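Local coordinates for protein polyketide synthase type I (Bacillus amyloliquefaciens, PDB 5KKU) that forms the N-terminal dehydratase domain of a difficidin assembly-line synthase and probably removes water from carrier-bound polyketide intermediates, at residues M41-A46 and F227-P232; L50-I55 and K189-P194; G156-N161 and E184-K189; I265-R268 and V272-E275. All coordinates share one frame; numbering follows the deposited sequence.

Contact 1 (M41-A46 and F227-P232); sequences MLYRLA and FCMYQP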
loop_
_atom_site.group_PDB
_atom_site.type_symbol
_atom_site.label_atom_id
_atom_site.label_comp_id
_atom_site.label_asym_id
_atom_site.label_seq_id
_atom_site.Cartn_x
_atom_site.Cartn_y
_atom_site.Cartn_z
ATOM N N MET A 41 5.515 6.733 -4.520
ATOM C CA MET A 41 5.648 7.819 -5.471
ATOM C C MET A 41 5.855 9.139 -4.770
ATOM O O MET A 41 6.679 9.877 -5.174
ATOM C CB MET A 41 4.462 7.826 -6.440
ATOM C CG MET A 41 4.203 9.005 -7.344
ATOM S SD MET A 41 2.914 8.732 -8.556
ATOM C CE MET A 41 3.507 7.255 -9.220
ATOM N N LEU A 42 5.076 9.402 -3.744
ATOM C CA LEU A 42 5.168 10.628 -2.995
ATOM C C LEU A 42 6.516 10.804 -2.334
ATOM O O LEU A 42 7.057 11.843 -2.357
ATOM C CB LEU A 42 4.068 10.740 -1.971
ATOM C CG LEU A 42 2.869 11.514 -2.442
ATOM C CD1 LEU A 42 2.062 10.716 -3.413
ATOM C CD2 LEU A 42 2.035 11.936 -1.275
ATOM N N TYR A 43 7.034 9.736 -1.778
ATOM C CA TYR A 43 8.327 9.750 -1.166
ATOM C C TYR A 43 9.451 9.972 -2.174
ATOM O O TYR A 43 10.365 10.635 -1.859
ATOM C CB TYR A 43 8.562 8.477 -0.362
ATOM C CG TYR A 43 8.135 8.569 1.073
ATOM C CD1 TYR A 43 8.928 9.150 2.012
ATOM C CD2 TYR A 43 6.912 8.096 1.477
ATOM C CE1 TYR A 43 8.528 9.231 3.307
ATOM C CE2 TYR A 43 6.513 8.171 2.770
ATOM C CZ TYR A 43 7.345 8.722 3.672
ATOM O OH TYR A 43 6.955 8.826 4.929
ATOM N N ARG A 44 9.348 9.423 -3.375
ATOM C CA ARG A 44 10.349 9.651 -4.373
ATOM C C ARG A 44 10.338 11.096 -4.833
ATOM O O ARG A 44 11.361 11.670 -5.005
ATOM C CB ARG A 44 10.199 8.759 -5.588
ATOM C CG ARG A 44 10.272 7.282 -5.363
ATOM C CD ARG A 44 10.254 6.511 -6.664
ATOM N NE ARG A 44 9.459 7.148 -7.699
ATOM C CZ ARG A 44 8.290 6.721 -8.074
ATOM N NH1 ARG A 44 7.794 5.676 -7.499
ATOM N NH2 ARG A 44 7.611 7.327 -8.986
ATOM N N LEU A 45 9.154 11.643 -5.057
ATOM C CA LEU A 45 8.962 12.998 -5.532
ATOM C C LEU A 45 9.257 14.042 -4.482
ATOM O O LEU A 45 9.797 15.043 -4.800
ATOM C CB LEU A 45 7.551 13.210 -6.056
ATOM C CG LEU A 45 7.205 12.532 -7.362
ATOM C CD1 LEU A 45 5.828 12.869 -7.794
ATOM C CD2 LEU A 45 8.171 12.881 -8.451
ATOM N N ALA A 46 8.854 13.815 -3.252
ATOM C CA ALA A 46 9.135 14.745 -2.199
ATOM C C ALA A 46 10.611 15.043 -2.190
ATOM O O ALA A 46 11.007 16.148 -2.109
ATOM C CB ALA A 46 8.727 14.184 -0.866
ATOM N N PHE A 227 1.102 7.511 7.832
ATOM C CA PHE A 227 2.128 6.602 7.404
ATOM C C PHE A 227 3.462 7.305 7.401
ATOM O O PHE A 227 3.567 8.402 6.962
ATOM C CB PHE A 227 1.839 6.010 6.030
ATOM C CG PHE A 227 2.720 4.882 5.668
ATOM C CD1 PHE A 227 3.905 5.106 5.079
ATOM C CD2 PHE A 227 2.344 3.569 5.916
ATOM C CE1 PHE A 227 4.737 4.070 4.759
ATOM C CE2 PHE A 227 3.168 2.527 5.577
ATOM C CZ PHE A 227 4.372 2.785 5.004
ATOM N N CYS A 228 4.486 6.674 7.905
ATOM C CA CYS A 228 5.757 7.316 8.035
ATOM C C CYS A 228 6.903 6.344 7.816
ATOM O O CYS A 228 6.975 5.371 8.491
ATOM C CB CYS A 228 5.836 7.968 9.408
ATOM S SG CYS A 228 7.320 8.857 9.785
ATOM N N MET A 229 7.820 6.411 6.953
ATOM C CA MET A 229 9.054 5.699 6.614
ATOM C C MET A 229 10.204 6.169 7.489
ATOM O O MET A 229 10.524 7.355 7.512
ATOM C CB MET A 229 9.421 5.887 5.138
ATOM C CG MET A 229 8.447 5.262 4.153
ATOM S SD MET A 229 8.289 3.475 4.365
ATOM C CE MET A 229 9.921 2.921 3.873
ATOM N N TYR A 230 10.801 5.346 8.294
ATOM C CA TYR A 230 11.887 5.919 9.025
ATOM C C TYR A 230 13.202 5.478 8.429
ATOM O O TYR A 230 14.169 6.165 8.492
ATOM C CB TYR A 230 11.799 5.606 10.481
ATOM C CG TYR A 230 10.650 6.197 11.163
ATOM C CD1 TYR A 230 10.695 7.470 11.687
ATOM C CD2 TYR A 230 9.505 5.484 11.321
ATOM C CE1 TYR A 230 9.625 7.997 12.350
ATOM C CE2 TYR A 230 8.445 6.001 11.982
ATOM C CZ TYR A 230 8.510 7.240 12.492
ATOM O OH TYR A 230 7.420 7.687 13.104
ATOM N N GLN A 231 13.188 4.342 7.771
ATOM C CA GLN A 231 14.369 3.754 7.207
ATOM C C GLN A 231 14.001 2.994 5.945
ATOM O O GLN A 231 12.877 2.600 5.781
ATOM C CB GLN A 231 14.989 2.808 8.204
ATOM C CG GLN A 231 16.456 3.019 8.463
ATOM C CD GLN A 231 16.771 4.170 9.382
ATOM O OE1 GLN A 231 15.964 4.549 10.198
ATOM N NE2 GLN A 231 17.957 4.713 9.249
ATOM N N PRO A 232 14.938 2.781 5.050
ATOM C CA PRO A 232 14.657 2.025 3.835
ATOM C C PRO A 232 14.497 0.548 4.081
ATOM O O PRO A 232 15.108 0.037 4.960
ATOM C CB PRO A 232 15.872 2.282 2.980
ATOM C CG PRO A 232 16.928 2.625 3.938
ATOM C CD PRO A 232 16.283 3.332 5.056
#
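Tyr43, on helix 37-49, lays one face of its ring against the side chain of Met229 at the end of strand 219-229. Met229 CG sits 3.9 Å from the centroid of the Tyr43 ring and 21° off its normal, a CH-pi contact displaced toward the rim, with Met229 CG 3.7 Å from Tyr43 CZ. CG of Met229 lies beside its own backbone N (chi1 -66°), and further bends at chi2 and chi3 carry the sulfur end away from the tyrosine. The phenol oxygen reaches the backbone of the same residue: Met229 N donates to Tyr43 OH over 3.3 Å, nearly straight at 171°. The stronger polar partner of the same hydroxyl is Ile55 O at the start of strand 55-62, so the buried oxygen is gripped by two backbone groups. Cys228 CA, 3.7 Å from Tyr43 OH, closes in beside it. The axes of the segments 41-46 and 227-229 come no closer than 11.0 Å, a gap that this one long side chain spans. A helix of the predicted N-terminal hotdog region thus meets a strand of the C-terminal one, where strands 55-62 and 219-229 pair antiparallel: the junction of a double-hotdog dehydratase.

Contact 2 (L50-I55 and K189-P194); sequences LGERPI and KFKAHP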
loop_
_atom_site.group_PDB
_atom_site.type_symbol
_atom_site.label_atom_id
_atom_site.label_comp_id
_atom_site.label_asym_id
_atom_site.label_seq_id
_atom_site.Cartn_x
_atom_site.Cartn_y
_atom_site.Cartn_z
ATOM N N LEU A 50 11.102 19.175 -1.903
ATOM C CA LEU A 50 11.311 19.770 -0.600
ATOM C C LEU A 50 12.757 19.986 -0.325
ATOM O O LEU A 50 13.143 21.020 0.164
ATOM C CB LEU A 50 10.801 18.852 0.476
ATOM C CG LEU A 50 9.323 18.680 0.624
ATOM C CD1 LEU A 50 9.095 18.089 1.991
ATOM C CD2 LEU A 50 8.619 20.009 0.476
ATOM N N GLY A 51 13.545 18.982 -0.646
ATOM C CA GLY A 51 14.925 18.887 -0.295
ATOM C C GLY A 51 14.812 17.457 0.042
ATOM O O GLY A 51 13.740 16.943 -0.115
ATOM N N GLU A 52 15.862 16.805 0.505
ATOM C CA GLU A 52 15.696 15.464 1.003
ATOM C C GLU A 52 15.587 15.936 2.436
ATOM O O GLU A 52 16.517 16.410 3.018
ATOM C CB GLU A 52 16.782 14.504 0.503
ATOM C CG GLU A 52 16.240 13.107 0.197
ATOM C CD GLU A 52 17.040 12.368 -0.847
ATOM O OE1 GLU A 52 18.199 12.749 -1.046
ATOM O OE2 GLU A 52 16.521 11.411 -1.467
ATOM N N ARG A 53 14.416 15.792 3.011
ATOM C CA ARG A 53 14.199 16.178 4.386
ATOM C C ARG A 53 13.266 15.035 4.667
ATOM O O ARG A 53 12.435 14.769 3.837
ATOM C CB ARG A 53 13.559 17.498 4.690
ATOM C CG ARG A 53 14.532 18.612 4.522
ATOM C CD ARG A 53 13.984 19.974 4.840
ATOM N NE ARG A 53 13.676 20.602 3.577
ATOM C CZ ARG A 53 12.900 21.659 3.424
ATOM N NH1 ARG A 53 12.365 22.257 4.460
ATOM N NH2 ARG A 53 12.661 22.091 2.216
ATOM N N PRO A 54 13.394 14.324 5.778
ATOM C CA PRO A 54 12.452 13.212 5.927
ATOM C C PRO A 54 11.017 13.670 6.107
ATOM O O PRO A 54 10.847 14.592 6.809
ATOM C CB PRO A 54 12.970 12.490 7.163
ATOM C CG PRO A 54 13.520 13.538 7.987
ATOM C CD PRO A 54 14.325 14.249 7.000
ATOM N N ILE A 55 10.046 13.031 5.464
ATOM C CA ILE A 55 8.658 13.454 5.600
ATOM C C ILE A 55 7.702 12.281 5.768
ATOM O O ILE A 55 8.031 11.142 5.439
ATOM C CB ILE A 55 8.207 14.297 4.392
ATOM C CG1 ILE A 55 8.176 13.439 3.126
ATOM C CG2 ILE A 55 9.124 15.496 4.207
ATOM C CD1 ILE A 55 6.960 12.545 3.023
ATOM N N LYS A 189 15.523 0.758 -5.770
ATOM C CA LYS A 189 15.275 1.855 -6.669
ATOM C C LYS A 189 14.077 2.611 -6.189
ATOM O O LYS A 189 13.864 3.730 -6.525
ATOM C CB LYS A 189 15.111 1.375 -8.093
ATOM C CG LYS A 189 16.411 0.926 -8.706
ATOM C CD LYS A 189 17.242 2.111 -9.100
ATOM C CE LYS A 189 18.642 1.744 -9.515
ATOM N NZ LYS A 189 18.729 0.402 -10.097
ATOM N N PHE A 190 13.308 1.956 -5.332
ATOM C CA PHE A 190 12.155 2.526 -4.692
ATOM C C PHE A 190 12.544 3.189 -3.381
ATOM O O PHE A 190 13.577 2.911 -2.821
ATOM C CB PHE A 190 11.098 1.446 -4.452
ATOM C CG PHE A 190 10.419 0.969 -5.696
ATOM C CD1 PHE A 190 9.525 1.754 -6.352
ATOM C CD2 PHE A 190 10.675 -0.286 -6.204
ATOM C CE1 PHE A 190 8.891 1.315 -7.486
ATOM C CE2 PHE A 190 10.053 -0.723 -7.337
ATOM C CZ PHE A 190 9.168 0.083 -7.989
ATOM N N LYS A 191 11.750 4.115 -2.895
ATOM C CA LYS A 191 11.853 4.599 -1.550
ATOM C C LYS A 191 11.155 3.642 -0.593
ATOM O O LYS A 191 11.616 3.415 0.501
ATOM C CB LYS A 191 11.167 5.932 -1.410
ATOM C CG LYS A 191 11.911 7.118 -1.956
ATOM C CD LYS A 191 13.166 7.399 -1.186
ATOM C CE LYS A 191 14.104 8.261 -1.978
ATOM N NZ LYS A 191 14.889 9.198 -1.163
ATOM N N ALA A 192 10.055 3.052 -1.031
ATOM C CA ALA A 192 9.339 2.045 -0.282
ATOM C C ALA A 192 8.788 1.199 -1.408
ATOM O O ALA A 192 8.130 1.673 -2.275
ATOM C CB ALA A 192 8.374 2.649 0.688
ATOM N N HIS A 193 9.121 -0.072 -1.420
ATOM C CA HIS A 193 8.810 -0.978 -2.479
ATOM C C HIS A 193 7.314 -1.228 -2.376
ATOM O O HIS A 193 6.835 -1.656 -1.363
ATOM C CB HIS A 193 9.588 -2.287 -2.324
ATOM C CG HIS A 193 9.770 -3.090 -3.579
ATOM N ND1 HIS A 193 8.736 -3.668 -4.263
ATOM C CD2 HIS A 193 10.888 -3.466 -4.225
ATOM C CE1 HIS A 193 9.206 -4.341 -5.287
ATOM N NE2 HIS A 193 10.506 -4.215 -5.297
ATOM N N PRO A 194 6.624 -1.015 -3.471
ATOM C CA PRO A 194 5.199 -1.214 -3.539
ATOM C C PRO A 194 4.787 -2.622 -3.211
ATOM O O PRO A 194 3.777 -2.795 -2.610
ATOM C CB PRO A 194 4.892 -0.868 -4.969
ATOM C CG PRO A 194 5.846 0.168 -5.283
ATOM C CD PRO A 194 7.096 -0.224 -4.597
#
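Glu52 and Lys191 approach with their chains slanted against each other and meet only at their charged ends. Lys191 NZ stands 2.8 Å from Glu52 OE2, a hydrogen bond within a salt bridge. The ammonium comes to the anti side of that oxygen, turned away from the other carboxylate oxygen, and 23° out of the carboxylate plane. Behind the ion pair the approach soon widens, with Lys191 CE already 4.0 Å from Glu52 OE2. The glutamate is extended beyond CG (chi2 153°), which sends its carboxylate out from the loop toward 189-194. The lysine instead is bent at chi2 and chi4, and its chain touches Arg44 of helix 37-49 on the way.

Gly51, with phi 138°, ends the helical run of 37-49 and turns the chain into 50-55. On the other loop, Pro194 CD lies 3.5 Å above the plane of the Phe190 ring, over its centre. Ala192 N is hydrogen-bonded to Asp40 OD1. His193, at the N-cap of helix 194-200, accepts from Ala195 N at ND1.

The bridge ties the predicted N-terminal hotdog region to the C-terminal one at the surface. With just 59 Å² buried, it is held by charge attraction rather than apolar burial, so its strength would probably depend on solvent screening and on both groups remaining ionised.

Contact 3 (G156-N161 and E184-K189); sequences GEFMKN and EGFREK
Phe158 and Phe186 supply nearly all the surface buried here, 42 and 35 Å², and join two loops of the predicted C-terminal hotdog fold: one between strands 153-155 and 162-168, the other between helices 181-184 and 194-200. Their rings form an oblique aromatic pair, with centroids 5.7 Å apart and planes at 57°, too tilted for a parallel stack and short of a perpendicular one. The touch is made by one corner of Phe158, whose CE2 lies 3.6 Å from Phe186 CD2. Phe186 CD2 and CE2 lie at the edge of the Phe158 ring, near its plane.

The two rings are delivered by different first torsions. With CG trans to the backbone N (chi1 -171°), Phe158 carries its ring toward the other loop although its CB does not point there; Phe186 CB does, and its CG stays beside its own N.

Around the pair, Phe158 also meets Tyr20, with ring planes almost parallel, and His193. Its side chain is about 8 Å from that of His25 and about 9 Å from that of Asp198, the predicted proton acceptor and donor of the dehydratase, which places Phe158 close to the predicted active site.

The turn bearing Phe186 is a type I beta turn from Glu184 to Arg187, and a salt bridge joins its two end residues. Arg187 NE lies 2.9 Å from Glu184 OE1, approaching the syn lone pair with the oxygen only 1° out of the guanidinium plane.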
loop_
_atom_site.group_PDB
_atom_site.type_symbol
_atom_site.label_atom_id
_atom_site.label_comp_id
_atom_site.label_asym_id
_atom_site.label_seq_id
_atom_site.Cartn_x
_atom_site.Cartn_y
_atom_site.Cartn_z
ATOM N N GLY A 156 1.108 -11.564 -9.268
ATOM C CA GLY A 156 2.210 -12.135 -9.996
ATOM C C GLY A 156 3.586 -12.046 -9.348
ATOM O O GLY A 156 3.715 -11.550 -8.290
ATOM N N GLU A 157 4.599 -12.529 -10.022
ATOM C CA GLU A 157 5.960 -12.565 -9.528
ATOM C C GLU A 157 6.486 -11.360 -8.771
ATOM O O GLU A 157 6.956 -11.521 -7.674
ATOM C CB GLU A 157 6.912 -13.014 -10.630
ATOM C CG GLU A 157 8.378 -12.742 -10.436
ATOM C CD GLU A 157 9.292 -13.588 -11.316
ATOM O OE1 GLU A 157 8.941 -13.952 -12.435
ATOM O OE2 GLU A 157 10.401 -13.898 -10.887
ATOM N N PHE A 158 6.394 -10.197 -9.365
ATOM C CA PHE A 158 6.863 -9.024 -8.756
ATOM C C PHE A 158 6.004 -8.620 -7.583
ATOM O O PHE A 158 6.462 -8.047 -6.670
ATOM C CB PHE A 158 6.765 -7.951 -9.815
ATOM C CG PHE A 158 7.395 -6.673 -9.473
ATOM C CD1 PHE A 158 6.766 -5.776 -8.704
ATOM C CD2 PHE A 158 8.617 -6.353 -9.992
ATOM C CE1 PHE A 158 7.356 -4.591 -8.416
ATOM C CE2 PHE A 158 9.212 -5.172 -9.719
ATOM C CZ PHE A 158 8.575 -4.281 -8.933
ATOM N N MET A 159 4.729 -8.823 -7.565
ATOM C CA MET A 159 4.012 -8.353 -6.398
ATOM C C MET A 159 3.765 -9.372 -5.322
ATOM O O MET A 159 3.385 -9.033 -4.244
ATOM C CB MET A 159 2.699 -7.763 -6.817
ATOM C CG MET A 159 2.861 -6.506 -7.597
ATOM S SD MET A 159 3.561 -5.151 -6.691
ATOM C CE MET A 159 2.266 -4.777 -5.589
ATOM N N LYS A 160 3.991 -10.622 -5.612
ATOM C CA LYS A 160 3.670 -11.606 -4.581
ATOM C C LYS A 160 4.850 -11.871 -3.656
ATOM O O LYS A 160 5.862 -12.272 -4.073
ATOM C CB LYS A 160 3.128 -12.863 -5.218
ATOM C CG LYS A 160 3.051 -14.112 -4.384
ATOM C CD LYS A 160 2.322 -15.173 -5.167
ATOM C CE LYS A 160 2.158 -16.477 -4.427
ATOM N NZ LYS A 160 0.930 -16.473 -3.641
ATOM N N ASN A 161 4.710 -11.539 -2.385
ATOM C CA ASN A 161 5.749 -11.750 -1.396
ATOM C C ASN A 161 5.861 -13.212 -0.919
ATOM O O ASN A 161 4.885 -13.901 -0.836
ATOM C CB ASN A 161 5.506 -10.930 -0.153
ATOM C CG ASN A 161 5.659 -9.432 -0.333
ATOM O OD1 ASN A 161 5.395 -8.874 -1.337
ATOM N ND2 ASN A 161 6.024 -8.805 0.701
ATOM N N GLU A 184 13.252 -7.998 -6.119
ATOM C CA GLU A 184 14.340 -7.641 -5.258
ATOM C C GLU A 184 15.315 -6.713 -5.931
ATOM O O GLU A 184 15.890 -5.882 -5.295
ATOM C CB GLU A 184 15.017 -8.889 -4.723
ATOM C CG GLU A 184 16.363 -8.660 -4.129
ATOM C CD GLU A 184 16.354 -7.638 -3.034
ATOM O OE1 GLU A 184 15.385 -7.579 -2.294
ATOM O OE2 GLU A 184 17.308 -6.872 -2.961
ATOM N N GLY A 185 15.468 -6.839 -7.236
ATOM C CA GLY A 185 16.378 -6.015 -7.975
ATOM C C GLY A 185 15.997 -4.546 -8.009
ATOM O O GLY A 185 16.792 -3.748 -8.340
ATOM N N PHE A 186 14.768 -4.219 -7.646
ATOM C CA PHE A 186 14.317 -2.861 -7.667
ATOM C C PHE A 186 14.235 -2.200 -6.283
ATOM O O PHE A 186 13.958 -1.047 -6.156
ATOM C CB PHE A 186 12.966 -2.793 -8.334
ATOM C CG PHE A 186 12.969 -3.129 -9.800
ATOM C CD1 PHE A 186 13.213 -2.172 -10.743
ATOM C CD2 PHE A 186 12.676 -4.392 -10.219
ATOM C CE1 PHE A 186 13.195 -2.474 -12.063
ATOM C CE2 PHE A 186 12.624 -4.711 -11.537
ATOM C CZ PHE A 186 12.898 -3.751 -12.466
ATOM N N ARG A 187 14.348 -3.059 -5.270
ATOM C CA ARG A 187 14.225 -2.679 -3.870
ATOM C C ARG A 187 15.073 -1.470 -3.602
ATOM O O ARG A 187 14.745 -0.624 -2.771
ATOM C CB ARG A 187 14.651 -3.833 -2.961
ATOM C CG ARG A 187 14.489 -3.548 -1.476
ATOM C CD ARG A 187 14.758 -4.789 -0.642
ATOM N NE ARG A 187 16.129 -5.266 -0.797
ATOM C CZ ARG A 187 17.195 -4.651 -0.296
ATOM N NH1 ARG A 187 17.051 -3.529 0.397
ATOM N NH2 ARG A 187 18.406 -5.157 -0.486
ATOM N N GLU A 188 16.179 -1.270 -4.210
ATOM C CA GLU A 188 16.776 -0.055 -3.817
ATOM C C GLU A 188 16.367 1.029 -4.782
ATOM O O GLU A 188 16.779 2.110 -4.612
ATOM C CB GLU A 188 18.281 -0.223 -3.655
ATOM C CG GLU A 188 18.598 -1.107 -2.465
ATOM C CD GLU A 188 20.058 -1.383 -2.232
ATOM O OE1 GLU A 188 20.846 -1.265 -3.130
ATOM O OE2 GLU A 188 20.423 -1.736 -1.129
ATOM N N LYS A 189 15.523 0.758 -5.770
ATOM C CA LYS A 189 15.275 1.855 -6.669
ATOM C C LYS A 189 14.077 2.611 -6.189
ATOM O O LYS A 189 13.864 3.730 -6.525
ATOM C CB LYS A 189 15.111 1.375 -8.093
ATOM C CG LYS A 189 16.411 0.926 -8.706
ATOM C CD LYS A 189 17.242 2.111 -9.100
ATOM C CE LYS A 189 18.642 1.744 -9.515
ATOM N NZ LYS A 189 18.729 0.402 -10.097
#

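Contact 4 (I265-R268 and V272-E275); sequences IYDR and VLAE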
loop_
_atom_site.group_PDB
_atom_site.type_symbol
_atom_site.label_atom_id
_atom_site.label_comp_id
_atom_site.label_asym_id
_atom_site.label_seq_id
_atom_site.Cartn_x
_atom_site.Cartn_y
_atom_site.Cartn_z
ATOM N N ILE A 265 6.243 -1.854 10.616
ATOM C CA ILE A 265 7.151 -2.655 9.832
ATOM C C ILE A 265 8.506 -2.645 10.469
ATOM O O ILE A 265 9.075 -1.624 10.611
ATOM C CB ILE A 265 7.229 -2.188 8.368
ATOM C CG1 ILE A 265 5.861 -2.114 7.717
ATOM C CG2 ILE A 265 8.032 -3.158 7.573
ATOM C CD1 ILE A 265 5.868 -1.799 6.253
ATOM N N TYR A 266 8.979 -3.802 10.853
ATOM C CA TYR A 266 10.279 -3.984 11.464
ATOM C C TYR A 266 11.328 -4.570 10.536
ATOM O O TYR A 266 10.983 -5.261 9.639
ATOM C CB TYR A 266 10.140 -4.882 12.672
ATOM C CG TYR A 266 9.427 -4.253 13.810
ATOM C CD1 TYR A 266 10.048 -3.349 14.648
ATOM C CD2 TYR A 266 8.104 -4.558 14.046
ATOM C CE1 TYR A 266 9.361 -2.786 15.679
ATOM C CE2 TYR A 266 7.424 -3.999 15.073
ATOM C CZ TYR A 266 8.041 -3.110 15.874
ATOM O OH TYR A 266 7.303 -2.602 16.847
ATOM N N ASP A 267 12.511 -4.130 10.733
ATOM C CA ASP A 267 13.427 -5.026 10.445
ATOM C C ASP A 267 13.443 -6.026 11.587
ATOM O O ASP A 267 12.796 -6.122 12.560
ATOM C CB ASP A 267 14.784 -4.465 10.017
ATOM C CG ASP A 267 15.574 -3.829 11.136
ATOM O OD1 ASP A 267 15.331 -4.125 12.287
ATOM O OD2 ASP A 267 16.477 -3.044 10.853
ATOM N N ARG A 268 14.381 -6.853 11.194
ATOM C CA ARG A 268 14.840 -8.076 11.750
ATOM C C ARG A 268 15.592 -7.938 13.038
ATOM O O ARG A 268 15.387 -8.715 13.925
ATOM C CB ARG A 268 15.728 -8.744 10.725
ATOM C CG ARG A 268 16.370 -10.020 11.143
ATOM C CD ARG A 268 15.374 -11.061 11.542
ATOM N NE ARG A 268 16.032 -11.994 12.394
ATOM C CZ ARG A 268 15.781 -13.282 12.468
ATOM N NH1 ARG A 268 16.456 -14.013 13.319
ATOM N NH2 ARG A 268 14.856 -13.834 11.718
ATOM N N VAL A 272 12.344 -0.092 14.017
ATOM C CA VAL A 272 11.213 0.446 13.287
ATOM C C VAL A 272 11.561 0.954 11.877
ATOM O O VAL A 272 12.284 1.871 11.727
ATOM C CB VAL A 272 10.463 1.494 14.115
ATOM C CG1 VAL A 272 9.415 2.198 13.282
ATOM C CG2 VAL A 272 9.794 0.856 15.303
ATOM N N LEU A 273 11.000 0.361 10.850
ATOM C CA LEU A 273 11.250 0.843 9.510
ATOM C C LEU A 273 10.141 1.770 9.090
ATOM O O LEU A 273 10.418 2.768 8.505
ATOM C CB LEU A 273 11.468 -0.249 8.461
ATOM C CG LEU A 273 12.230 -1.511 8.779
ATOM C CD1 LEU A 273 11.928 -2.631 7.829
ATOM C CD2 LEU A 273 13.712 -1.312 8.929
ATOM N N ALA A 274 8.920 1.423 9.415
ATOM C CA ALA A 274 7.788 2.215 9.094
ATOM C C ALA A 274 6.626 2.091 10.078
ATOM O O ALA A 274 6.478 1.116 10.713
ATOM C CB ALA A 274 7.354 1.881 7.697
ATOM N N GLU A 275 5.772 3.087 10.140
ATOM C CA GLU A 275 4.606 3.068 10.965
ATOM C C GLU A 275 3.372 3.426 10.179
ATOM O O GLU A 275 3.368 4.380 9.428
ATOM C CB GLU A 275 4.740 4.052 12.111
ATOM C CG GLU A 275 5.713 3.716 13.204
ATOM C CD GLU A 275 5.522 4.598 14.400
ATOM O OE1 GLU A 275 5.564 5.780 14.254
ATOM O OE2 GLU A 275 5.277 4.115 15.474
#
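The Tyr266 ring is met obliquely by Val272, whose CG2 lies 3.7 Å from Tyr266 CE1. Tyr266 CG lies beside its own backbone N (chi1 -70°), letting the ring lean toward the neighbouring strand; its hydroxyl is hydrogen-bonded to Lys124 O.

On the sheet face of Ile265 and Ala274 the contact is aliphatic, with Ile265 CB 4.1 Å from Ala274 CB. Leu273 crosses Ile265 at about a right angle, bringing its CD1 3.9 Å from Ile265 CG2, while Leu273 CD2 packs 3.5 Å from Asp267 CB. Asp267 in turn bonds through OD1 to Asn271 N within the connecting turn.

These residues belong to the hairpin of strands 258-266 and 272-283 in the predicted C-terminal hotdog region, interrupted by a classic beta bulge: Leu273 and Ala274 both face Ile265, shifting the register by one before Tyr266 pairs with Val272. The carbonyl of Ile265 takes both amides. Leu273 N donates over 2.8 Å to Ile265 O, nearly along the C=O axis at 165°, and Ala274 N comes to the same oxygen at 3.3 Å, in the carbonyl plane on a lone pair. Ile265 N completes the pair by donating to Ala274 O, 3.0 Å away.

Contacts 1 and 2 both link the predicted N-terminal hotdog region to the C-terminal one, and their centres lie 4 Å apart, yet their chemistry differs with depth: a buried CH-pi contact and a backbone-to-phenol hydrogen bond in contact 1, a surface ion pair in contact 2. They touch directly, Met229 CE packing on Ala192 CB and Lys191 CG on the backbone of Arg44. Contacts 3 and 4 stay within the C-terminal region. Contact 3, partly buried, is aromatic and loop-borne; it shares Lys189 with contact 2, whose His193 CD2 packs against Arg187 CA. Contact 4 is buried and dominated by backbone pairing; its strand 272-283 neighbours strand 219-229 of contact 1, with Tyr230 N probably hydrogen-bonded to Leu273 O and its hydroxyl to Glu275 OE1.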